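Local structure of agarase (Pseudoalteromonas fuliginea, 6XJ9) at residues A[155-159]-A[728-732]; A[273-279]-A[293-299]; A[288-292]-A[707-711]; A[315-319]-A[360-364]; A[472-476]-A[593-598]. The protein probably hydrolyses agarose, the galactan of red algal cell walls, as a family 50 glycoside hydrolase of a marine bacterium. All coordinates share one frame; numbering follows the deposited sequence.

The five contacts illustrate how a multidomain hydrolase is tied together by links both short and long in sequence. Contact 1 spans nearly the whole chain, and the other four are nested within it. Contact 2 closes before contact 4 opens, and contact 4 before contact 5; contacts 4 and 5 lie inside contact 3, whose segments alternate with those of contact 2. Contacts 1 and 4, centres about 12 Å apart, touch through S155 O and R360 NH1, so together they join the CBM-like domain to helix 358-361 and to the loop after strand 709-714. Across the chain's centre, contacts 2 and 3, centres about 15 Å apart, belong to the mixed sheet. Contact 5, on helix 584-609, has its centre about 28 Å from that of contact 3.

Contact 1: A[155-159]-A[728-732]; sequences SGLRS and DGENY
N731 and S159 clasp each other where a loop of the CBM-like domain meets the loop following strand 709-714. Each loop contains a local motif: an ST turn, in which S155 OG accepts L157 N, and an Asx turn, in which D728 OD1 accepts E730 N. Among the hydrogen bonds across the contact, N731 ND2 donates to S159 O at 2.8 Å, with the acceptor in the amide plane, while N731 OD1 takes S159 N at 3.3 Å. Both amide heteroatoms thus grip one residue's backbone, fixing the amide's rotation. R158 N adds a 2.9 Å bond to G729 O. With an alanine at N731, the S159 N-H and carbonyl would probably both lose these partners, leaving the loop less firmly held.

Charge forms the second layer. R158 starts out with CG anti to the backbone N (chi1 -175°) and bends so that NH1 lies 3.4 Å from E730 OE2 in a salt bridge. Its bridge to D728 is long; D728 OD1 also has a salt bridge to R725. Close packing completes the contact: G729 CA lies 3.2 Å from G156 O, a CB on G729 would run into that oxygen, and R158 CD reaches Y732 OH at 3.7 Å.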
# COMPACT_ATOMS: atom_id res chain seq x y z
N SER A 155 10.90 -29.63 11.81
CA SER A 155 10.86 -29.22 10.42
C SER A 155 12.06 -28.33 10.09
O SER A 155 12.42 -28.18 8.92
CB SER A 155 9.58 -28.51 10.11
OG SER A 155 9.56 -27.23 10.74
N GLY A 156 12.65 -27.72 11.12
CA GLY A 156 13.72 -26.76 10.96
C GLY A 156 13.21 -25.38 10.52
O GLY A 156 14.00 -24.53 10.15
N LEU A 157 11.88 -25.19 10.57
CA LEU A 157 11.26 -23.91 10.32
C LEU A 157 10.81 -23.32 11.65
O LEU A 157 10.08 -23.97 12.39
CB LEU A 157 10.04 -24.11 9.41
CG LEU A 157 10.30 -24.18 7.91
CD1 LEU A 157 10.81 -25.55 7.49
CD2 LEU A 157 9.03 -23.84 7.14
N ARG A 158 11.20 -22.06 11.93
CA ARG A 158 10.79 -21.43 13.18
C ARG A 158 9.26 -21.46 13.29
O ARG A 158 8.72 -21.83 14.33
CB ARG A 158 11.38 -20.03 13.35
CG ARG A 158 11.07 -19.38 14.69
CD ARG A 158 12.26 -18.69 15.33
NE ARG A 158 13.24 -19.66 15.80
CZ ARG A 158 14.56 -19.47 15.85
NH1 ARG A 158 15.09 -18.33 15.45
NH2 ARG A 158 15.35 -20.44 16.29
N SER A 159 8.59 -21.11 12.19
CA SER A 159 7.14 -21.26 12.08
C SER A 159 6.80 -22.04 10.81
O SER A 159 7.29 -21.73 9.73
CB SER A 159 6.46 -19.93 12.11
OG SER A 159 5.06 -20.08 12.03
N ASP A 728 19.58 -21.36 12.42
CA ASP A 728 18.62 -21.59 13.49
C ASP A 728 17.18 -21.65 12.98
O ASP A 728 16.27 -21.57 13.80
CB ASP A 728 18.70 -20.48 14.54
CG ASP A 728 18.52 -19.08 13.96
OD1 ASP A 728 18.06 -18.97 12.81
OD2 ASP A 728 18.85 -18.11 14.65
N GLY A 729 16.96 -21.70 11.66
CA GLY A 729 15.62 -21.90 11.14
C GLY A 729 14.72 -20.66 11.11
O GLY A 729 13.56 -20.76 10.73
N GLU A 730 15.27 -19.50 11.49
CA GLU A 730 14.57 -18.22 11.38
C GLU A 730 14.07 -18.05 9.94
O GLU A 730 14.85 -18.11 9.00
CB GLU A 730 15.55 -17.11 11.78
CG GLU A 730 14.93 -15.83 12.32
CD GLU A 730 15.88 -14.95 13.14
OE1 GLU A 730 16.06 -13.77 12.77
OE2 GLU A 730 16.42 -15.44 14.17
N ASN A 731 12.76 -17.80 9.77
CA ASN A 731 12.14 -17.81 8.45
C ASN A 731 11.18 -16.63 8.30
O ASN A 731 10.08 -16.80 7.77
CB ASN A 731 11.48 -19.16 8.12
CG ASN A 731 10.37 -19.60 9.05
OD1 ASN A 731 10.29 -19.14 10.19
ND2 ASN A 731 9.49 -20.48 8.58
N TYR A 732 11.64 -15.44 8.69
CA TYR A 732 10.80 -14.26 8.83
C TYR A 732 10.77 -13.40 7.57
O TYR A 732 11.75 -13.35 6.83
CB TYR A 732 11.40 -13.28 9.85
CG TYR A 732 11.62 -13.77 11.25
CD1 TYR A 732 11.01 -14.92 11.73
CD2 TYR A 732 12.38 -13.03 12.14
CE1 TYR A 732 11.18 -15.34 13.03
CE2 TYR A 732 12.57 -13.44 13.46
CZ TYR A 732 11.96 -14.60 13.90
OH TYR A 732 12.13 -15.02 15.19

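Contact 2: A[273-279]-A[293-299]; sequences PKLEATG and VDPDGYL
L275 and G297 hold segment 273-279 against the tip of a beta hairpin, the one linking antiparallel strands 289-293 and 299-305. The tip is a type I turn from D294 to G297, within which D294 forms an Asx turn. D294 OD1 takes D296 N and Y298 N from opposite faces of its carboxylate plane, and OD2 binds S264, so the aspartate braces the hairpin from within.

Against this loop, L275 N donates to G297 O at 2.8 Å. The L275 side chain can be followed outward from there. CB lies 3.4 Å from the same carbonyl oxygen, CG and CD1 remain at its flank, and the other branch, CD2, passes beyond it to V293 CG2 at 3.7 Å and L299 CD2 at 3.9 Å. That course depends on a chi1 of -81°, which places CG trans to the carbonyl carbon across the CA-CB bond. L275 O faces G297 CA in a CA-H...O contact, and a side chain on G297 would strike this oxygen. At one end of the contact G279 N meets P295 O at 2.9 Å; at the other, a water joins P273 O to L299 N. The exposed K274 lays its CD over one face of the Y298 ring in a CH-pi contact, 3.8 Å from the centroid and 29° off the normal.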
# COMPACT_ATOMS: atom_id res chain seq x y z
N PRO A 273 23.54 23.34 7.96
CA PRO A 273 24.78 23.99 8.39
C PRO A 273 26.03 23.23 7.94
O PRO A 273 25.99 22.02 7.72
CB PRO A 273 24.69 23.96 9.92
CG PRO A 273 23.74 22.82 10.22
CD PRO A 273 22.74 22.83 9.09
N LYS A 274 27.13 23.96 7.81
CA LYS A 274 28.41 23.36 7.48
C LYS A 274 29.33 23.53 8.68
O LYS A 274 29.61 24.65 9.10
CB LYS A 274 29.01 24.00 6.23
CG LYS A 274 30.19 23.25 5.62
CD LYS A 274 29.85 22.65 4.28
CE LYS A 274 31.05 22.09 3.55
NZ LYS A 274 32.18 23.05 3.52
N LEU A 275 29.78 22.40 9.23
CA LEU A 275 30.59 22.33 10.44
C LEU A 275 32.02 21.99 10.01
O LEU A 275 32.27 21.79 8.83
CB LEU A 275 30.03 21.21 11.32
CG LEU A 275 28.81 21.54 12.18
CD1 LEU A 275 27.68 22.13 11.36
CD2 LEU A 275 28.33 20.31 12.94
N GLU A 276 32.93 21.89 10.99
CA GLU A 276 34.31 21.51 10.73
C GLU A 276 34.34 20.19 9.97
O GLU A 276 33.72 19.21 10.40
CB GLU A 276 35.08 21.42 12.05
CG GLU A 276 36.47 20.80 11.91
CD GLU A 276 37.30 20.70 13.17
OE1 GLU A 276 38.53 20.87 13.07
OE2 GLU A 276 36.74 20.46 14.25
N ALA A 277 35.06 20.17 8.84
CA ALA A 277 35.27 18.95 8.07
C ALA A 277 36.56 18.28 8.53
O ALA A 277 37.65 18.77 8.26
CB ALA A 277 35.30 19.26 6.60
N THR A 278 36.43 17.14 9.22
CA THR A 278 37.61 16.47 9.74
C THR A 278 38.08 15.40 8.75
O THR A 278 39.14 14.83 8.93
CB THR A 278 37.35 15.85 11.11
OG1 THR A 278 36.43 14.78 10.89
CG2 THR A 278 36.81 16.84 12.12
N GLY A 279 37.26 15.14 7.72
CA GLY A 279 37.55 14.06 6.79
C GLY A 279 37.09 12.70 7.31
O GLY A 279 37.38 11.69 6.68
N VAL A 293 28.07 13.99 11.81
CA VAL A 293 28.63 14.94 10.88
C VAL A 293 29.45 14.13 9.89
O VAL A 293 30.25 13.29 10.30
CB VAL A 293 29.50 15.98 11.62
CG1 VAL A 293 30.05 17.05 10.69
CG2 VAL A 293 28.77 16.60 12.80
N ASP A 294 29.23 14.37 8.59
CA ASP A 294 29.94 13.64 7.55
C ASP A 294 31.35 14.20 7.41
O ASP A 294 31.66 15.25 7.99
CB ASP A 294 29.11 13.55 6.25
CG ASP A 294 29.21 14.74 5.30
OD1 ASP A 294 30.14 15.56 5.48
OD2 ASP A 294 28.38 14.82 4.36
N PRO A 295 32.27 13.53 6.67
CA PRO A 295 33.64 14.02 6.48
C PRO A 295 33.82 15.46 5.99
O PRO A 295 34.86 16.05 6.27
CB PRO A 295 34.20 13.05 5.45
CG PRO A 295 33.50 11.74 5.81
CD PRO A 295 32.08 12.19 6.07
N ASP A 296 32.81 15.99 5.28
CA ASP A 296 32.80 17.31 4.66
C ASP A 296 32.13 18.34 5.58
O ASP A 296 32.11 19.53 5.26
CB ASP A 296 32.10 17.26 3.29
CG ASP A 296 32.83 16.39 2.28
OD1 ASP A 296 34.06 16.23 2.43
OD2 ASP A 296 32.17 15.90 1.34
N GLY A 297 31.61 17.89 6.72
CA GLY A 297 31.09 18.79 7.75
C GLY A 297 29.58 19.03 7.67
O GLY A 297 29.05 19.88 8.39
N TYR A 298 28.88 18.28 6.80
CA TYR A 298 27.44 18.41 6.71
C TYR A 298 26.79 17.50 7.75
O TYR A 298 27.33 16.44 8.04
CB TYR A 298 26.93 17.95 5.34
CG TYR A 298 27.42 18.79 4.20
CD1 TYR A 298 26.83 20.01 3.91
CD2 TYR A 298 28.50 18.38 3.43
CE1 TYR A 298 27.29 20.81 2.88
CE2 TYR A 298 28.97 19.17 2.38
CZ TYR A 298 28.35 20.38 2.11
OH TYR A 298 28.80 21.17 1.10
N LEU A 299 25.61 17.89 8.24
CA LEU A 299 24.86 17.05 9.17
C LEU A 299 24.48 15.73 8.50
O LEU A 299 24.28 15.68 7.29
CB LEU A 299 23.63 17.77 9.71
CG LEU A 299 23.86 18.98 10.63
CD1 LEU A 299 22.62 19.24 11.45
CD2 LEU A 299 25.06 18.77 11.55
O HOH W 1 24.17 20.10 7.08
O HOH W 2 33.89 15.81 9.77

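Contact 3: A[288-292]-A[707-711]; sequences DKWSL and PYFIG
W290 meets P707, Y708 and I710 where strands 289-293 and 709-714, which flank strand 299-305 in the mixed sheet, come together at one end. The axes of 289-292 and 709-711 approach to 6.1 Å, at 31°.

Hydrogen bonding between the two segments consists of one nearly straight link: W290 N donates to P707 O at 2.9 Å with 170° at the hydrogen. The aromatic contact is rim to rim. W290 CD1 and Y708 CD1 are 3.8 Å apart, the tyrosine atom lying at the edge of the indole, and neither ring sits over the other. The indole N-H is spent on D661 OD1, which helps fix how the ring is turned.

Aliphatic packing supplies the rest. In I710, CG1 stands between the backbone N and carbonyl carbon (chi1 54°), leaving CG2 to press on the W290 backbone, 3.5 Å from its C. The CD1 branch reaches across to L292 CG at 3.8 Å, the two side chains crossing at about a right angle.

Other backbone groups bond outward: S291 with A284, L292 with Y300, I710 with A302 and A664, and W290 O with the R762 side chain. Adhesion between these segments therefore probably rests mainly on side-chain fit.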
# COMPACT_ATOMS: atom_id res chain seq x y z
N ASP A 288 19.91 21.60 19.65
CA ASP A 288 19.58 20.88 20.88
C ASP A 288 19.26 19.40 20.60
O ASP A 288 18.51 18.77 21.34
CB ASP A 288 18.44 21.55 21.64
CG ASP A 288 18.40 21.21 23.12
OD1 ASP A 288 19.45 20.80 23.66
OD2 ASP A 288 17.31 21.37 23.73
N LYS A 289 19.83 18.85 19.52
CA LYS A 289 19.64 17.45 19.19
C LYS A 289 20.97 16.85 18.75
O LYS A 289 21.77 17.52 18.10
CB LYS A 289 18.59 17.33 18.07
CG LYS A 289 17.22 17.90 18.41
CD LYS A 289 16.29 17.94 17.23
CE LYS A 289 14.91 18.46 17.60
NZ LYS A 289 13.88 17.76 16.79
N TRP A 290 21.18 15.57 19.07
CA TRP A 290 22.37 14.89 18.59
C TRP A 290 22.31 14.74 17.07
O TRP A 290 21.23 14.62 16.48
CB TRP A 290 22.61 13.56 19.32
CG TRP A 290 23.32 13.77 20.62
CD1 TRP A 290 22.79 13.72 21.88
CD2 TRP A 290 24.72 14.07 20.79
NE1 TRP A 290 23.75 13.96 22.82
CE2 TRP A 290 24.95 14.17 22.18
CE3 TRP A 290 25.80 14.25 19.90
CZ2 TRP A 290 26.22 14.47 22.69
CZ3 TRP A 290 27.05 14.54 20.41
CH2 TRP A 290 27.26 14.63 21.79
N SER A 291 23.49 14.78 16.45
CA SER A 291 23.64 14.53 15.02
C SER A 291 24.95 13.79 14.79
O SER A 291 25.82 13.75 15.67
CB SER A 291 23.64 15.81 14.24
OG SER A 291 23.55 15.55 12.84
N LEU A 292 25.06 13.18 13.60
CA LEU A 292 26.39 12.86 13.11
C LEU A 292 26.80 14.01 12.21
O LEU A 292 25.99 14.88 11.90
CB LEU A 292 26.38 11.53 12.35
CG LEU A 292 26.11 10.28 13.21
CD1 LEU A 292 26.36 9.01 12.39
CD2 LEU A 292 26.95 10.27 14.48
N PRO A 707 15.77 13.05 20.55
CA PRO A 707 16.92 13.94 20.55
C PRO A 707 18.28 13.27 20.78
O PRO A 707 19.31 13.90 20.55
CB PRO A 707 16.58 14.96 21.65
CG PRO A 707 15.74 14.16 22.62
CD PRO A 707 14.91 13.24 21.74
N TYR A 708 18.27 11.99 21.19
CA TYR A 708 19.50 11.24 21.40
C TYR A 708 19.86 10.39 20.18
O TYR A 708 21.03 10.23 19.85
CB TYR A 708 19.46 10.45 22.71
CG TYR A 708 19.39 11.36 23.89
CD1 TYR A 708 20.53 11.99 24.38
CD2 TYR A 708 18.17 11.68 24.47
CE1 TYR A 708 20.46 12.87 25.44
CE2 TYR A 708 18.09 12.54 25.55
CZ TYR A 708 19.24 13.15 26.03
OH TYR A 708 19.16 14.02 27.06
N PHE A 709 18.84 9.86 19.49
CA PHE A 709 19.13 8.94 18.40
C PHE A 709 19.50 9.68 17.13
O PHE A 709 18.90 10.70 16.82
CB PHE A 709 17.95 7.98 18.18
CG PHE A 709 17.96 6.82 19.14
CD1 PHE A 709 17.31 6.91 20.37
CD2 PHE A 709 18.62 5.65 18.82
CE1 PHE A 709 17.29 5.83 21.24
CE2 PHE A 709 18.62 4.58 19.71
CZ PHE A 709 17.96 4.67 20.92
N ILE A 710 20.50 9.14 16.40
CA ILE A 710 21.02 9.74 15.19
C ILE A 710 20.83 8.79 14.00
O ILE A 710 21.44 8.96 12.95
CB ILE A 710 22.49 10.19 15.37
CG1 ILE A 710 23.43 9.08 15.87
CG2 ILE A 710 22.54 11.37 16.32
CD1 ILE A 710 23.64 7.91 14.94
N GLY A 711 19.97 7.77 14.18
CA GLY A 711 19.71 6.86 13.08
C GLY A 711 19.29 5.47 13.53
O GLY A 711 19.26 5.16 14.72

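Contact 4: A[315-319]-A[360-364]; sequences TLTGY and RKNLF
R360 presents NE and NH2 together to L316 O, at 3.0 Å and 2.7 Å, in the tightly packed part of the contact. The oxygen lies in the guanidinium plane, and the NH2 bond arrives in the carbonyl plane on a lone pair, whereas NE comes from above it. NH2 also makes a weak bond to T315 OG1, whose stronger partner is G724 O. Bends at chi2 (-65°) and chi3 (-59°) curl the arginine back to this position, and L363 CD1 lies 3.5 Å above the guanidinium centre. A methionine replacing R360 would probably leave L316 O without its two donors and take from S155 O and T723 O the NH1 they share.

Packing is close around this grip. G318 CA sits 3.4 Å from R360 CB, and a CB on G318 would collide with that atom. F364 turns its ring edge to L316 O, 3.6 Å from CE2, and its CZ touches T315 CG2.

The other side is looser and partly exposed. There K361 runs past Y319, its CE 3.5 Å from Y319 OH, with the tyrosine also in a cation-pi contact with R353.

Strand 315-320 lies between strands 354-355 and 392-395 in a four-stranded antiparallel sheet, and helix 358-361, which follows strand 354-355 in the chain, carries R360, whose NH1 bonds S155 O in the CBM-like domain.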
# COMPACT_ATOMS: atom_id res chain seq x y z
N THR A 315 19.71 -22.20 3.24
CA THR A 315 18.80 -23.07 3.97
C THR A 315 19.28 -24.51 3.87
O THR A 315 19.87 -24.92 2.86
CB THR A 315 17.35 -22.86 3.50
OG1 THR A 315 16.46 -23.45 4.44
CG2 THR A 315 17.09 -23.39 2.10
N LEU A 316 19.02 -25.30 4.92
CA LEU A 316 19.39 -26.70 4.93
C LEU A 316 18.49 -27.49 3.96
O LEU A 316 17.27 -27.37 4.01
CB LEU A 316 19.29 -27.23 6.37
CG LEU A 316 20.35 -26.67 7.31
CD1 LEU A 316 19.94 -26.84 8.76
CD2 LEU A 316 21.70 -27.31 7.04
N THR A 317 19.13 -28.29 3.10
CA THR A 317 18.48 -29.02 2.02
C THR A 317 18.04 -30.40 2.50
O THR A 317 17.21 -31.03 1.86
CB THR A 317 19.44 -29.25 0.84
OG1 THR A 317 20.54 -30.01 1.34
CG2 THR A 317 19.94 -27.96 0.22
N GLY A 318 18.64 -30.87 3.60
CA GLY A 318 18.36 -32.21 4.10
C GLY A 318 19.43 -33.22 3.68
O GLY A 318 19.40 -34.37 4.10
N TYR A 319 20.37 -32.77 2.84
CA TYR A 319 21.47 -33.63 2.42
C TYR A 319 22.64 -33.43 3.37
O TYR A 319 22.75 -32.40 4.03
CB TYR A 319 21.81 -33.37 0.95
CG TYR A 319 20.75 -33.80 -0.03
CD1 TYR A 319 19.66 -32.99 -0.31
CD2 TYR A 319 20.82 -35.03 -0.67
CE1 TYR A 319 18.68 -33.38 -1.21
CE2 TYR A 319 19.86 -35.43 -1.58
CZ TYR A 319 18.78 -34.61 -1.85
OH TYR A 319 17.81 -35.00 -2.73
N ARG A 360 13.42 -32.44 5.46
CA ARG A 360 14.03 -31.30 4.78
C ARG A 360 14.03 -31.51 3.27
O ARG A 360 13.67 -30.60 2.52
CB ARG A 360 15.45 -31.01 5.29
CG ARG A 360 15.53 -30.56 6.74
CD ARG A 360 14.89 -29.21 7.04
NE ARG A 360 15.46 -28.12 6.26
CZ ARG A 360 15.11 -26.84 6.39
NH1 ARG A 360 14.21 -26.46 7.29
NH2 ARG A 360 15.68 -25.93 5.62
N LYS A 361 14.45 -32.69 2.81
CA LYS A 361 14.53 -32.95 1.38
C LYS A 361 13.20 -32.60 0.72
O LYS A 361 13.18 -31.92 -0.30
CB LYS A 361 14.98 -34.39 1.09
CG LYS A 361 14.99 -34.78 -0.39
CD LYS A 361 15.21 -36.27 -0.61
CE LYS A 361 14.88 -36.74 -2.01
NZ LYS A 361 13.52 -36.34 -2.44
N ASN A 362 12.09 -33.00 1.35
CA ASN A 362 10.78 -32.98 0.71
C ASN A 362 10.14 -31.59 0.70
O ASN A 362 9.10 -31.39 0.06
CB ASN A 362 9.86 -34.06 1.27
CG ASN A 362 10.26 -35.44 0.80
OD1 ASN A 362 10.52 -35.65 -0.39
ND2 ASN A 362 10.33 -36.40 1.72
N LEU A 363 10.77 -30.63 1.39
CA LEU A 363 10.31 -29.24 1.36
C LEU A 363 10.36 -28.69 -0.07
O LEU A 363 9.54 -27.85 -0.42
CB LEU A 363 11.20 -28.37 2.25
CG LEU A 363 11.22 -28.68 3.75
CD1 LEU A 363 12.41 -27.98 4.39
CD2 LEU A 363 9.92 -28.27 4.44
N PHE A 364 11.33 -29.15 -0.86
CA PHE A 364 11.76 -28.48 -2.08
C PHE A 364 11.21 -29.16 -3.34
O PHE A 364 11.41 -30.36 -3.53
CB PHE A 364 13.30 -28.42 -2.10
CG PHE A 364 13.90 -27.74 -0.90
CD1 PHE A 364 13.77 -26.37 -0.72
CD2 PHE A 364 14.58 -28.46 0.07
CE1 PHE A 364 14.31 -25.73 0.39
CE2 PHE A 364 15.14 -27.84 1.18
CZ PHE A 364 14.99 -26.47 1.34

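Contact 5: A[472-476]-A[593-598]; sequences MPDVF and AYADKY
Y594 donates its hydroxyl proton to P473 O at 2.7 Å, the one hydrogen bond between the two segments. A chi1 of 173°, with CG anti to the backbone N, sends the tyrosine ring off the helix toward strand 471-473. M472 crowds the same hydroxyl, its CB 3.3 Å from Y594 OH, while M472 CE comes to the edge of the ring, 4.1 Å from CE2.

V475 wedges in beside it with both methyl branches at work. CG2 makes an off-centre CH-pi contact with the Y594 ring, 4.3 Å from its centroid, and also touches the helix backbone at Y594 O; CG1 meets Y598 CB at 3.9 Å and lies at the edge of that residue's ring. Beyond V475, F476 offers a ring face to K597. K597 CG is 3.7 Å from the ring centroid and 14° off its normal, so the aliphatic part of the lysine lies over the ring; the bend at chi2 (69°) carries CD and CE along the same face.

The helix involved, 584-609, comes before strand 620-621, a strand of the mixed sheet, consistent with a helix of the alpha/beta barrel expected for this family. The other partner leaves a two-stranded antiparallel sheet, where 471-473 pairs with 461-463.

Further out, D474 forms an Asx turn, which probably helps shape the chain here: its OD1 accepts F476 N at 3.0 Å and is itself bonded by T538. On the helix side Y598 OH binds D507, and F512 meets the Y598 ring edge-to-face.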
# COMPACT_ATOMS: atom_id res chain seq x y z
N MET A 472 30.59 -15.33 28.54
CA MET A 472 31.04 -13.96 28.38
C MET A 472 32.55 -13.93 28.55
O MET A 472 33.12 -14.81 29.19
CB MET A 472 30.36 -13.06 29.41
CG MET A 472 28.89 -12.81 29.10
SD MET A 472 28.71 -11.74 27.64
CE MET A 472 28.96 -10.14 28.40
N PRO A 473 33.28 -12.97 27.93
CA PRO A 473 34.73 -12.94 28.07
C PRO A 473 35.16 -12.56 29.48
O PRO A 473 34.58 -11.64 30.08
CB PRO A 473 35.16 -11.83 27.10
CG PRO A 473 33.93 -10.96 26.96
CD PRO A 473 32.75 -11.91 27.06
N ASP A 474 36.18 -13.24 30.01
CA ASP A 474 36.81 -12.70 31.20
C ASP A 474 37.73 -11.57 30.76
O ASP A 474 38.85 -11.80 30.31
CB ASP A 474 37.56 -13.73 32.04
CG ASP A 474 38.02 -13.14 33.36
OD1 ASP A 474 38.40 -11.93 33.38
OD2 ASP A 474 37.96 -13.87 34.35
N VAL A 475 37.22 -10.34 30.91
CA VAL A 475 37.83 -9.18 30.28
C VAL A 475 39.10 -8.74 31.02
O VAL A 475 39.85 -7.93 30.49
CB VAL A 475 36.82 -8.03 30.10
CG1 VAL A 475 35.73 -8.41 29.11
CG2 VAL A 475 36.20 -7.60 31.43
N PHE A 476 39.33 -9.30 32.21
CA PHE A 476 40.55 -9.05 32.97
C PHE A 476 41.63 -10.08 32.63
O PHE A 476 42.73 -10.01 33.16
CB PHE A 476 40.28 -8.98 34.47
CG PHE A 476 39.56 -7.74 34.93
CD1 PHE A 476 40.25 -6.56 35.14
CD2 PHE A 476 38.18 -7.75 35.12
CE1 PHE A 476 39.57 -5.41 35.54
CE2 PHE A 476 37.51 -6.60 35.52
CZ PHE A 476 38.21 -5.43 35.72
N ALA A 593 32.09 -2.46 36.90
CA ALA A 593 33.53 -2.67 36.78
C ALA A 593 33.83 -3.64 35.64
O ALA A 593 34.78 -3.45 34.87
CB ALA A 593 34.11 -3.16 38.10
N TYR A 594 33.03 -4.70 35.55
CA TYR A 594 33.15 -5.67 34.48
C TYR A 594 32.98 -4.97 33.14
O TYR A 594 33.85 -5.04 32.28
CB TYR A 594 32.20 -6.87 34.67
CG TYR A 594 32.18 -7.82 33.51
CD1 TYR A 594 33.07 -8.88 33.44
CD2 TYR A 594 31.28 -7.65 32.45
CE1 TYR A 594 33.09 -9.74 32.35
CE2 TYR A 594 31.29 -8.50 31.36
CZ TYR A 594 32.18 -9.56 31.32
OH TYR A 594 32.20 -10.41 30.26
N ALA A 595 31.85 -4.27 32.97
CA ALA A 595 31.53 -3.64 31.70
C ALA A 595 32.54 -2.52 31.38
O ALA A 595 32.89 -2.30 30.22
CB ALA A 595 30.12 -3.11 31.73
N ASP A 596 33.01 -1.84 32.42
CA ASP A 596 33.97 -0.76 32.23
C ASP A 596 35.26 -1.28 31.58
O ASP A 596 35.82 -0.64 30.69
CB ASP A 596 34.25 -0.03 33.54
CG ASP A 596 35.37 0.97 33.38
OD1 ASP A 596 35.08 2.11 32.99
OD2 ASP A 596 36.52 0.59 33.62
N LYS A 597 35.73 -2.44 32.04
CA LYS A 597 36.94 -3.05 31.51
C LYS A 597 36.66 -3.56 30.10
O LYS A 597 37.50 -3.40 29.21
CB LYS A 597 37.48 -4.11 32.48
CG LYS A 597 38.74 -4.86 32.03
CD LYS A 597 40.00 -4.01 32.01
CE LYS A 597 41.27 -4.81 31.76
NZ LYS A 597 42.42 -3.92 31.47
N TYR A 598 35.48 -4.14 29.88
CA TYR A 598 35.13 -4.56 28.53
C TYR A 598 35.29 -3.39 27.56
O TYR A 598 35.98 -3.51 26.55
CB TYR A 598 33.70 -5.12 28.38
CG TYR A 598 33.30 -5.34 26.94
CD1 TYR A 598 33.79 -6.44 26.24
CD2 TYR A 598 32.47 -4.47 26.26
CE1 TYR A 598 33.45 -6.67 24.92
CE2 TYR A 598 32.12 -4.69 24.93
CZ TYR A 598 32.61 -5.80 24.26
OH TYR A 598 32.30 -6.05 22.95